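Local coordinates for regulator of Ty1 transposition protein 107 (Saccharomyces cerevisiae, PDB 3T7I), which binds phosphorylated histone H2A during DNA damage repair, using its C-terminal tandem BRCT repeats, at residues Y21-V26 with L83-K88; P89-D94 with I111-Y116; K175-E180 with T212-D217; I224-W229 with V249-K254. All coordinates share one frame; numbering follows the deposited sequence.

Contact 1 (Y21-V26 with L83-K88)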
# COMPACT_ATOMS: atom_id res chain seq x y z
N TYR A 21 11.04 10.42 0.75
CA TYR A 21 10.41 9.21 0.20
C TYR A 21 10.18 8.10 1.21
O TYR A 21 9.41 7.18 0.94
CB TYR A 21 11.22 8.66 -0.98
CG TYR A 21 11.22 9.56 -2.17
CD1 TYR A 21 10.12 9.62 -3.02
CD2 TYR A 21 12.31 10.38 -2.44
CE1 TYR A 21 10.11 10.46 -4.12
CE2 TYR A 21 12.31 11.22 -3.53
CZ TYR A 21 11.21 11.26 -4.37
OH TYR A 21 11.22 12.10 -5.45
N ASP A 22 10.85 8.17 2.36
CA ASP A 22 10.74 7.17 3.40
C ASP A 22 10.87 5.74 2.84
O ASP A 22 9.96 4.92 3.00
CB ASP A 22 9.43 7.34 4.15
CG ASP A 22 9.32 6.43 5.37
OD1 ASP A 22 10.36 6.09 5.98
OD2 ASP A 22 8.17 6.06 5.71
N LEU A 23 12.00 5.46 2.20
CA LEU A 23 12.26 4.14 1.66
C LEU A 23 13.36 3.47 2.46
O LEU A 23 14.45 4.02 2.62
CB LEU A 23 12.65 4.17 0.18
CG LEU A 23 11.70 4.85 -0.80
CD1 LEU A 23 12.28 4.82 -2.21
CD2 LEU A 23 10.33 4.19 -0.75
N LYS A 24 13.05 2.28 2.95
CA LYS A 24 14.02 1.41 3.59
C LYS A 24 14.11 0.21 2.67
O LYS A 24 13.26 -0.67 2.70
CB LYS A 24 13.51 1.01 4.96
CG LYS A 24 13.29 2.22 5.88
CD LYS A 24 12.37 1.86 7.05
CE LYS A 24 10.91 1.90 6.61
NZ LYS A 24 9.98 1.24 7.59
N ALA A 25 15.15 0.21 1.84
CA ALA A 25 15.23 -0.70 0.72
C ALA A 25 16.42 -1.67 0.79
O ALA A 25 17.41 -1.43 1.48
CB ALA A 25 15.29 0.10 -0.58
N VAL A 26 16.28 -2.76 0.05
CA VAL A 26 17.42 -3.57 -0.33
C VAL A 26 17.41 -3.60 -1.86
O VAL A 26 16.42 -3.21 -2.48
CB VAL A 26 17.37 -5.01 0.25
CG1 VAL A 26 17.67 -5.00 1.77
CG2 VAL A 26 16.02 -5.66 -0.02
N LEU A 83 5.31 -4.33 1.66
CA LEU A 83 6.19 -3.87 0.60
C LEU A 83 5.51 -2.63 0.03
O LEU A 83 4.42 -2.71 -0.48
CB LEU A 83 6.36 -4.95 -0.48
CG LEU A 83 7.29 -4.63 -1.67
CD1 LEU A 83 8.68 -4.22 -1.20
CD2 LEU A 83 7.39 -5.80 -2.66
N LYS A 84 6.13 -1.47 0.18
CA LYS A 84 5.53 -0.23 -0.30
C LYS A 84 5.81 0.04 -1.78
O LYS A 84 4.90 0.35 -2.54
CB LYS A 84 5.99 0.94 0.55
CG LYS A 84 5.54 2.31 0.06
CD LYS A 84 5.78 3.37 1.12
CE LYS A 84 6.98 4.24 0.81
NZ LYS A 84 7.26 5.19 1.94
N PHE A 85 7.08 -0.08 -2.18
CA PHE A 85 7.45 0.09 -3.59
C PHE A 85 8.38 -1.01 -4.08
O PHE A 85 9.26 -1.47 -3.35
CB PHE A 85 8.10 1.46 -3.84
CG PHE A 85 7.17 2.64 -3.63
CD1 PHE A 85 6.03 2.80 -4.41
CD2 PHE A 85 7.44 3.58 -2.64
CE1 PHE A 85 5.15 3.89 -4.21
CE2 PHE A 85 6.57 4.67 -2.43
CZ PHE A 85 5.43 4.82 -3.22
N ALA A 86 8.18 -1.43 -5.31
CA ALA A 86 9.15 -2.23 -6.03
C ALA A 86 9.58 -1.38 -7.21
O ALA A 86 8.79 -1.17 -8.12
CB ALA A 86 8.55 -3.53 -6.47
N LEU A 87 10.82 -0.89 -7.19
CA LEU A 87 11.27 0.12 -8.15
C LEU A 87 12.54 -0.27 -8.90
O LEU A 87 13.42 -0.97 -8.38
CB LEU A 87 11.54 1.45 -7.42
CG LEU A 87 10.38 2.11 -6.68
CD1 LEU A 87 10.89 3.16 -5.71
CD2 LEU A 87 9.36 2.71 -7.66
N LYS A 88 12.64 0.23 -10.14
CA LYS A 88 13.84 0.07 -10.93
C LYS A 88 14.97 0.93 -10.38
O LYS A 88 14.72 2.00 -9.83
CB LYS A 88 13.56 0.45 -12.38
CG LYS A 88 12.71 -0.54 -13.15
CD LYS A 88 12.69 -0.14 -14.62
CE LYS A 88 11.42 -0.58 -15.31
NZ LYS A 88 11.45 -0.22 -16.75
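Leu23 and Phe85 sit on two strands of the parallel BRCT sheet that are not direct neighbours, and their CA atoms are 8.2 Å apart. Strand 62-64 lies between them in the sheet order, so backbone pairing is replaced here by side chains. Lys84, just before strand 85-87, reaches across with its ammonium end. NZ donates to Asp22 O at 2.9 Å and to Tyr21 O at 3.1 Å. The bond to Asp22 O comes from above the carbonyl plane, 47° out of it, while the one to Tyr21 O is tilted less. CG of Lys84 points anti to its own backbone N (chi1 174°), and a bend at chi3 (105°) turns the amine toward the two carbonyls. The carboxylate of Asp22 adds a long salt bridge, OD2 to Lys84 NZ at 4.0 Å. Asp22 O also accepts from Asn61 ND2, which links the loop before strand 23-27 to the start of the intervening strand. Lys84 O is bonded to Lys130 NZ of the second subunit.

Leu23 fills the apolar side of the contact. Its CD2 packs on Lys84 CE at 3.7 Å, and its other branch, CD1, meets Leu87 CD1 at 4.1 Å. Phe91 of helix 90-99 covers Leu23 as well. Phe85 receives Leu23 at its ring edge, in the ring plane, with Leu23 CD2 3.5 Å from Phe85 CD2.

Contact 2 (P89-D94 with I111-Y116); sequences PEFIID and INLFDY
Helix 90-99 of the N-terminal BRCT repeat packs here, through Phe91 and Asp94, against Tyr116 and the 3-10 turn at 113-115. The Tyr116 ring lies across the helix backbone. Phe91 CA stands over its face, 3.8 Å from the Tyr116 ring centroid, in a CH-pi contact. The Phe91 ring turns its edge toward that face in an offset edge-to-face pair, with centroids 5.8 Å apart and planes at 70°. Glu90 CB touches the rim of the same tyrosine, 3.6 Å from Tyr116 CE1. With CG anti to N (chi1 171°), the Phe91 ring swings inward, where Tyr21 meets it edge-to-face. Leu113 CD1 lies over one Phe91 face, although the modelled spacing is too short to be trusted. Ile111 closes the far side, its CD1 3.8 Å from Asp94 CB and 3.7 Å from Phe91 O.

Asn112 forms an Asx turn, its OD1 accepting from Phe114 N at 3.1 Å. Phe114 then makes a cation-pi contact with Lys128 of the second subunit.

The polar link is Tyr116 OH donating to Asp94 OD2 at 2.6 Å. Asp94 OD2 accepts through its anti lone pair, and the carboxylate is turned 68° from the ring. A valine in place of Tyr116 would probably leave Asp94 OD2 without this donor and open a gap beside Phe91 CA. A hydrogen bond donated by a neutral hydroxyl is likely to favour the charged form of Asp94. The bond also anchors the hydroxyl end of a ring otherwise held by apolar packing.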
# COMPACT_ATOMS: atom_id res chain seq x y z
N PRO A 89 16.22 0.45 -10.51
CA PRO A 89 17.39 1.20 -10.03
C PRO A 89 17.54 2.58 -10.68
O PRO A 89 18.09 3.50 -10.07
CB PRO A 89 18.57 0.28 -10.40
CG PRO A 89 18.04 -0.65 -11.48
CD PRO A 89 16.58 -0.83 -11.14
N GLU A 90 17.01 2.75 -11.89
CA GLU A 90 17.06 4.05 -12.56
C GLU A 90 16.50 5.17 -11.69
O GLU A 90 16.93 6.33 -11.79
CB GLU A 90 16.30 4.01 -13.89
CG GLU A 90 17.08 3.40 -15.02
CD GLU A 90 17.27 1.90 -14.85
OE1 GLU A 90 16.34 1.22 -14.35
OE2 GLU A 90 18.37 1.41 -15.21
N PHE A 91 15.51 4.84 -10.85
CA PHE A 91 14.93 5.83 -9.95
C PHE A 91 16.01 6.53 -9.16
O PHE A 91 16.00 7.75 -9.04
CB PHE A 91 13.93 5.18 -8.99
CG PHE A 91 13.47 6.11 -7.90
CD1 PHE A 91 12.58 7.13 -8.18
CD2 PHE A 91 13.93 5.97 -6.60
CE1 PHE A 91 12.16 8.00 -7.18
CE2 PHE A 91 13.49 6.82 -5.59
CZ PHE A 91 12.61 7.83 -5.88
N ILE A 92 16.93 5.76 -8.60
CA ILE A 92 18.02 6.33 -7.82
C ILE A 92 19.05 7.00 -8.75
O ILE A 92 19.46 8.13 -8.53
CB ILE A 92 18.71 5.25 -6.96
CG1 ILE A 92 17.75 4.72 -5.88
CG2 ILE A 92 19.99 5.79 -6.35
CD1 ILE A 92 17.01 5.79 -5.12
N ILE A 93 19.46 6.29 -9.80
CA ILE A 93 20.42 6.80 -10.78
C ILE A 93 20.00 8.16 -11.37
O ILE A 93 20.78 9.11 -11.40
CB ILE A 93 20.64 5.77 -11.92
CG1 ILE A 93 21.29 4.50 -11.35
CG2 ILE A 93 21.47 6.36 -13.06
CD1 ILE A 93 21.15 3.29 -12.27
N ASP A 94 18.75 8.25 -11.82
CA ASP A 94 18.26 9.46 -12.46
C ASP A 94 18.19 10.63 -11.48
O ASP A 94 18.50 11.77 -11.83
CB ASP A 94 16.88 9.23 -13.08
CG ASP A 94 16.93 8.26 -14.23
OD1 ASP A 94 18.04 7.82 -14.55
OD2 ASP A 94 15.88 7.95 -14.83
N ILE A 111 10.99 14.20 -10.48
CA ILE A 111 11.08 12.78 -10.80
C ILE A 111 9.80 12.12 -10.32
O ILE A 111 9.32 12.40 -9.23
CB ILE A 111 12.35 12.14 -10.15
CG1 ILE A 111 12.77 10.87 -10.90
CG2 ILE A 111 12.15 11.87 -8.66
CD1 ILE A 111 14.24 10.56 -10.74
N ASN A 112 9.22 11.28 -11.16
CA ASN A 112 7.97 10.61 -10.84
C ASN A 112 8.21 9.15 -10.47
O ASN A 112 8.51 8.32 -11.34
CB ASN A 112 6.99 10.70 -12.00
CG ASN A 112 5.69 9.97 -11.71
OD1 ASN A 112 5.40 9.65 -10.56
ND2 ASN A 112 4.91 9.72 -12.76
N LEU A 113 8.06 8.87 -9.18
CA LEU A 113 8.24 7.55 -8.61
C LEU A 113 7.54 6.47 -9.45
O LEU A 113 8.11 5.43 -9.73
CB LEU A 113 7.71 7.57 -7.18
CG LEU A 113 8.24 6.61 -6.12
CD1 LEU A 113 9.70 6.40 -6.31
CD2 LEU A 113 7.96 7.15 -4.72
N PHE A 114 6.31 6.75 -9.89
CA PHE A 114 5.56 5.75 -10.66
C PHE A 114 6.09 5.48 -12.06
O PHE A 114 5.69 4.50 -12.69
CB PHE A 114 4.08 6.12 -10.72
CG PHE A 114 3.38 6.05 -9.39
CD1 PHE A 114 3.16 4.83 -8.78
CD2 PHE A 114 2.95 7.21 -8.75
CE1 PHE A 114 2.51 4.75 -7.55
CE2 PHE A 114 2.31 7.13 -7.53
CZ PHE A 114 2.09 5.91 -6.93
N ASP A 115 6.98 6.33 -12.56
CA ASP A 115 7.63 6.07 -13.84
C ASP A 115 8.62 4.92 -13.72
O ASP A 115 9.14 4.44 -14.73
CB ASP A 115 8.38 7.30 -14.36
CG ASP A 115 7.45 8.39 -14.87
OD1 ASP A 115 7.93 9.53 -15.09
OD2 ASP A 115 6.25 8.12 -15.06
N TYR A 116 8.89 4.48 -12.49
CA TYR A 116 9.93 3.47 -12.28
C TYR A 116 9.47 2.16 -11.67
O TYR A 116 10.30 1.40 -11.18
CB TYR A 116 11.07 4.06 -11.45
CG TYR A 116 11.73 5.27 -12.06
CD1 TYR A 116 12.85 5.13 -12.88
CD2 TYR A 116 11.24 6.55 -11.83
CE1 TYR A 116 13.47 6.24 -13.43
CE2 TYR A 116 11.85 7.65 -12.38
CZ TYR A 116 12.96 7.50 -13.18
OH TYR A 116 13.57 8.60 -13.72

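Contact 3 (K175-E180 with T212-D217). Unlike the reference sequence in segment 212-217: Met214 (reference Leu).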
# COMPACT_ATOMS: atom_id res chain seq x y z
N LYS A 175 19.60 -40.96 -0.49
CA LYS A 175 18.49 -41.90 -0.55
C LYS A 175 18.35 -42.72 0.73
O LYS A 175 17.33 -43.40 0.92
CB LYS A 175 18.65 -42.84 -1.76
CG LYS A 175 18.65 -42.13 -3.10
CD LYS A 175 18.58 -43.12 -4.25
CE LYS A 175 18.63 -42.41 -5.60
NZ LYS A 175 18.43 -43.36 -6.73
N LYS A 176 19.36 -42.67 1.60
CA LYS A 176 19.27 -43.39 2.87
C LYS A 176 18.27 -42.69 3.77
O LYS A 176 18.64 -41.90 4.64
CB LYS A 176 20.62 -43.50 3.56
CG LYS A 176 20.55 -44.33 4.83
CD LYS A 176 21.90 -44.47 5.51
CE LYS A 176 21.83 -45.44 6.68
NZ LYS A 176 21.28 -46.77 6.25
N CYS A 177 16.99 -43.00 3.56
CA CYS A 177 15.90 -42.23 4.13
C CYS A 177 14.79 -43.18 4.52
O CYS A 177 14.44 -44.07 3.76
CB CYS A 177 15.39 -41.26 3.08
SG CYS A 177 14.04 -40.23 3.62
N THR A 178 14.23 -42.98 5.71
CA THR A 178 13.08 -43.77 6.15
C THR A 178 11.89 -42.89 6.53
O THR A 178 12.03 -41.68 6.69
CB THR A 178 13.43 -44.72 7.34
OG1 THR A 178 13.50 -43.98 8.57
CG2 THR A 178 14.77 -45.43 7.09
N PHE A 179 10.72 -43.51 6.66
CA PHE A 179 9.50 -42.78 6.97
C PHE A 179 9.67 -41.94 8.23
O PHE A 179 9.06 -40.88 8.36
CB PHE A 179 8.33 -43.75 7.15
CG PHE A 179 7.08 -43.11 7.66
CD1 PHE A 179 6.27 -42.36 6.81
CD2 PHE A 179 6.69 -43.26 8.98
CE1 PHE A 179 5.10 -41.77 7.28
CE2 PHE A 179 5.53 -42.68 9.47
CZ PHE A 179 4.72 -41.94 8.61
N GLU A 180 10.49 -42.43 9.15
CA GLU A 180 10.70 -41.74 10.42
C GLU A 180 11.41 -40.38 10.28
O GLU A 180 11.31 -39.52 11.16
CB GLU A 180 11.47 -42.64 11.40
CG GLU A 180 10.60 -43.68 12.10
CD GLU A 180 10.18 -44.83 11.18
OE1 GLU A 180 10.92 -45.15 10.23
OE2 GLU A 180 9.10 -45.41 11.43
N THR A 212 5.95 -41.38 -2.22
CA THR A 212 4.59 -41.91 -2.32
C THR A 212 4.54 -43.34 -1.76
O THR A 212 3.70 -43.67 -0.91
CB THR A 212 4.12 -41.91 -3.77
OG1 THR A 212 4.18 -40.57 -4.28
CG2 THR A 212 2.69 -42.42 -3.88
N LYS A 213 5.44 -44.18 -2.23
CA LYS A 213 5.46 -45.58 -1.82
C LYS A 213 5.58 -45.62 -0.31
O LYS A 213 4.79 -46.26 0.38
CB LYS A 213 6.65 -46.30 -2.46
CG LYS A 213 6.68 -47.80 -2.18
CD LYS A 213 7.96 -48.45 -2.72
CE LYS A 213 7.79 -49.94 -2.91
NZ LYS A 213 6.79 -50.22 -3.98
N MSE A 214 6.57 -44.89 0.19
CA MSE A 214 6.90 -44.87 1.60
C MSE A 214 5.75 -44.41 2.50
O MSE A 214 5.43 -45.07 3.50
CB MSE A 214 8.13 -43.98 1.79
CG MSE A 214 8.64 -43.85 3.21
SE MSE A 214 10.17 -42.61 3.28
CE MSE A 214 11.50 -43.67 2.29
N ILE A 215 5.10 -43.30 2.14
CA ILE A 215 4.02 -42.78 2.97
C ILE A 215 2.78 -43.67 2.89
O ILE A 215 2.16 -43.95 3.91
CB ILE A 215 3.67 -41.32 2.60
CG1 ILE A 215 4.86 -40.40 2.89
CG2 ILE A 215 2.44 -40.83 3.39
CD1 ILE A 215 4.71 -39.01 2.25
N ASN A 216 2.43 -44.12 1.69
CA ASN A 216 1.32 -45.06 1.54
C ASN A 216 1.52 -46.36 2.34
O ASN A 216 0.57 -46.91 2.88
CB ASN A 216 1.07 -45.40 0.07
CG ASN A 216 -0.13 -46.35 -0.12
OD1 ASN A 216 -1.29 -45.97 0.10
ND2 ASN A 216 0.15 -47.60 -0.52
N ASP A 217 2.76 -46.83 2.40
CA ASP A 217 3.08 -48.04 3.15
C ASP A 217 2.94 -47.82 4.66
O ASP A 217 2.35 -48.64 5.36
CB ASP A 217 4.51 -48.52 2.82
CG ASP A 217 4.91 -49.76 3.62
OD1 ASP A 217 4.13 -50.74 3.68
OD2 ASP A 217 6.02 -49.75 4.20
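Met214 of helix 205-218 reaches over to the loop around Cys177 and Phe179 in the C-terminal BRCT repeat. It is built as selenomethionine, where the reference sequence has leucine. The packed part of the contact belongs to this one side chain. CG stands anti to N (chi1 -179°) and the chain runs straight as far as SE, then bends at chi3 (-68°). The methyl CE thereby reaches Cys177 O at 3.3 Å. SE lies alongside the loop backbone, 3.5 Å from Phe179 N and 3.7 Å from Thr178 C. Nearer the backbone, Met214 CG rests on Phe179 CB at 4.0 Å.

The other side is looser. The Phe179 ring only grazes the helix, with its CD1 4.5 Å from Ile215 CA, and goes on to touch Arg218 and Asp219. Thr178 and Glu180 are exposed to solvent. Thr178 OG1 donates to Glu180 OE1 at 3.3 Å, and Glu180 OE2 forms a salt bridge with Arg218.

Between 175-180 and 212-217 the chemistry is therefore mainly van der Waals contact, part of it against backbone atoms. Dispersion and burial join these two segments without a directional bond. The polar tie from loop to helix comes just beyond, in the salt bridge of Glu180 to Arg218.

Contact 4 (I224-W229 with V249-K254); sequences ILIVEW and VLYQKK
Ile224 and Lys253 begin an antiparallel pairing of strands 224-228 and 249-253 in the C-terminal BRCT sheet; the strand axes come within 4.6 Å, at 172°. Ile224 N and O bond Lys253 O and N at 3.1 and 2.9 Å. Ile226 N donates almost straight to Tyr251 O (2.8 Å, 170°). A classic beta bulge follows: Leu250 and Tyr251 both face Ile226, whose O accepts from Leu250 N at 2.8 Å and Tyr251 N at 3.1 Å. Beyond it the register moves by one, and Val227 pairs with Val249.

Ile224, Ile226 and Tyr251 share the face that meets helix 205-218. Tyr251 CG points anti to N (chi1 177°), which brings the ring across both isoleucines at a slant, with its edge at Ile224 CG2 and its CD2 4.1 Å from Ile226 CD1. Leu225 and Gln252 lie side by side on the other face, near Val227 and Val249.

Leu250, at the bulge, turns toward Glu228 instead. Its CD2 presses on Glu228 CG at 3.3 Å, and the two side chains cross at about a right angle. Glu228 OE1 accepts from Asn248 ND2. An alanine at Glu228 takes away the CG that Leu250 CD2 packs on, which would probably loosen the Leu250 end and leave Asn248 ND2 without that acceptor. The edge strand is thus held by backbone bonds along its length, with one carbonyl gripped twice where the register slips.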
# COMPACT_ATOMS: atom_id res chain seq x y z
N ILE A 224 -1.32 -36.24 0.92
CA ILE A 224 0.06 -36.03 0.53
C ILE A 224 0.13 -34.98 -0.58
O ILE A 224 -0.69 -34.95 -1.48
CB ILE A 224 0.68 -37.34 0.01
CG1 ILE A 224 0.62 -38.42 1.08
CG2 ILE A 224 2.12 -37.10 -0.41
CD1 ILE A 224 0.90 -39.82 0.54
N LEU A 225 1.13 -34.11 -0.50
CA LEU A 225 1.35 -33.14 -1.54
C LEU A 225 2.84 -33.07 -1.81
O LEU A 225 3.65 -32.79 -0.91
CB LEU A 225 0.80 -31.76 -1.14
CG LEU A 225 1.18 -30.62 -2.08
CD1 LEU A 225 0.52 -30.79 -3.46
CD2 LEU A 225 0.79 -29.28 -1.44
N ILE A 226 3.21 -33.35 -3.04
CA ILE A 226 4.59 -33.34 -3.44
C ILE A 226 4.76 -32.36 -4.58
O ILE A 226 4.09 -32.49 -5.61
CB ILE A 226 5.04 -34.74 -3.90
CG1 ILE A 226 4.70 -35.78 -2.83
CG2 ILE A 226 6.52 -34.74 -4.25
CD1 ILE A 226 5.27 -37.17 -3.12
N VAL A 227 5.65 -31.39 -4.41
CA VAL A 227 5.79 -30.34 -5.40
C VAL A 227 7.24 -30.03 -5.72
O VAL A 227 8.16 -30.47 -5.02
CB VAL A 227 5.13 -29.03 -4.94
CG1 VAL A 227 3.64 -29.23 -4.67
CG2 VAL A 227 5.83 -28.51 -3.71
N GLU A 228 7.44 -29.25 -6.79
CA GLU A 228 8.77 -28.77 -7.15
C GLU A 228 9.03 -27.44 -6.46
O GLU A 228 8.09 -26.77 -6.02
CB GLU A 228 8.88 -28.58 -8.66
CG GLU A 228 7.93 -29.44 -9.47
CD GLU A 228 8.15 -29.29 -10.96
OE1 GLU A 228 7.42 -28.48 -11.59
OE2 GLU A 228 9.06 -29.97 -11.49
N TRP A 229 10.30 -27.07 -6.35
CA TRP A 229 10.64 -25.77 -5.78
C TRP A 229 9.86 -24.65 -6.47
O TRP A 229 9.40 -23.71 -5.84
CB TRP A 229 12.15 -25.50 -5.87
CG TRP A 229 12.56 -24.08 -5.48
CD1 TRP A 229 13.28 -23.20 -6.24
CD2 TRP A 229 12.25 -23.39 -4.26
NE1 TRP A 229 13.45 -22.01 -5.56
CE2 TRP A 229 12.82 -22.10 -4.35
CE3 TRP A 229 11.53 -23.74 -3.11
CZ2 TRP A 229 12.70 -21.16 -3.33
CZ3 TRP A 229 11.42 -22.81 -2.10
CH2 TRP A 229 12.00 -21.53 -2.21
N VAL A 249 2.96 -29.15 -9.41
CA VAL A 249 2.58 -30.25 -8.53
C VAL A 249 2.97 -31.59 -9.16
O VAL A 249 2.63 -31.87 -10.32
CB VAL A 249 1.07 -30.24 -8.25
CG1 VAL A 249 0.67 -31.46 -7.44
CG2 VAL A 249 0.67 -28.95 -7.52
N LEU A 250 3.68 -32.42 -8.41
CA LEU A 250 4.16 -33.70 -8.93
C LEU A 250 3.25 -34.82 -8.50
O LEU A 250 3.06 -35.79 -9.21
CB LEU A 250 5.59 -33.99 -8.47
CG LEU A 250 6.76 -33.46 -9.32
CD1 LEU A 250 6.29 -32.72 -10.56
CD2 LEU A 250 7.65 -32.59 -8.50
N TYR A 251 2.67 -34.69 -7.31
CA TYR A 251 1.74 -35.69 -6.82
C TYR A 251 0.91 -35.06 -5.74
O TYR A 251 1.40 -34.24 -4.95
CB TYR A 251 2.51 -36.92 -6.29
CG TYR A 251 1.62 -37.99 -5.69
CD1 TYR A 251 0.95 -38.91 -6.50
CD2 TYR A 251 1.46 -38.10 -4.32
CE1 TYR A 251 0.13 -39.89 -5.95
CE2 TYR A 251 0.66 -39.08 -3.76
CZ TYR A 251 -0.00 -39.97 -4.58
OH TYR A 251 -0.80 -40.93 -4.00
N GLN A 252 -0.37 -35.43 -5.70
CA GLN A 252 -1.19 -35.10 -4.55
C GLN A 252 -2.28 -36.13 -4.33
O GLN A 252 -2.79 -36.72 -5.28
CB GLN A 252 -1.80 -33.70 -4.67
CG GLN A 252 -2.77 -33.56 -5.81
CD GLN A 252 -3.28 -32.14 -5.96
OE1 GLN A 252 -3.12 -31.52 -7.01
NE2 GLN A 252 -3.90 -31.62 -4.90
N LYS A 253 -2.62 -36.34 -3.07
CA LYS A 253 -3.67 -37.28 -2.69
C LYS A 253 -4.49 -36.55 -1.64
O LYS A 253 -4.01 -36.28 -0.54
CB LYS A 253 -3.04 -38.54 -2.09
CG LYS A 253 -4.03 -39.48 -1.39
CD LYS A 253 -3.31 -40.71 -0.84
CE LYS A 253 -4.26 -41.60 -0.05
NZ LYS A 253 -5.48 -41.95 -0.85
N LYS A 254 -5.71 -36.18 -2.01
CA LYS A 254 -6.58 -35.41 -1.12
C LYS A 254 -7.84 -36.19 -0.75
O LYS A 254 -7.79 -37.41 -0.57
CB LYS A 254 -6.94 -34.05 -1.74
CG LYS A 254 -7.17 -34.07 -3.24
CD LYS A 254 -6.81 -32.72 -3.89
CE LYS A 254 -7.72 -31.60 -3.40
NZ LYS A 254 -7.40 -30.29 -4.05

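In the fold
The four contacts form two pairs, one in each BRCT repeat. Contacts 1 and 2 have centres 11 Å apart and touch. Lys88 N is probably hydrogen-bonded to Tyr116 O (2.8 Å), and Leu113 CD2 packs on Phe85 CE2 at 3.6 Å. Strand 85-87 leads directly into helix 90-99, and both contacts also reach the second subunit. Contacts 3 and 4 lie 15 Å apart, centre to centre. They meet where Ile215 CG2 packs on Ile224 CD1 at 3.4 Å, so helix 205-218 joins the outer loop to the sheet. The pairs lie on opposite sides of the chain's centre. Contacts 1 and 4 are about 16 Å apart at their nearest atoms.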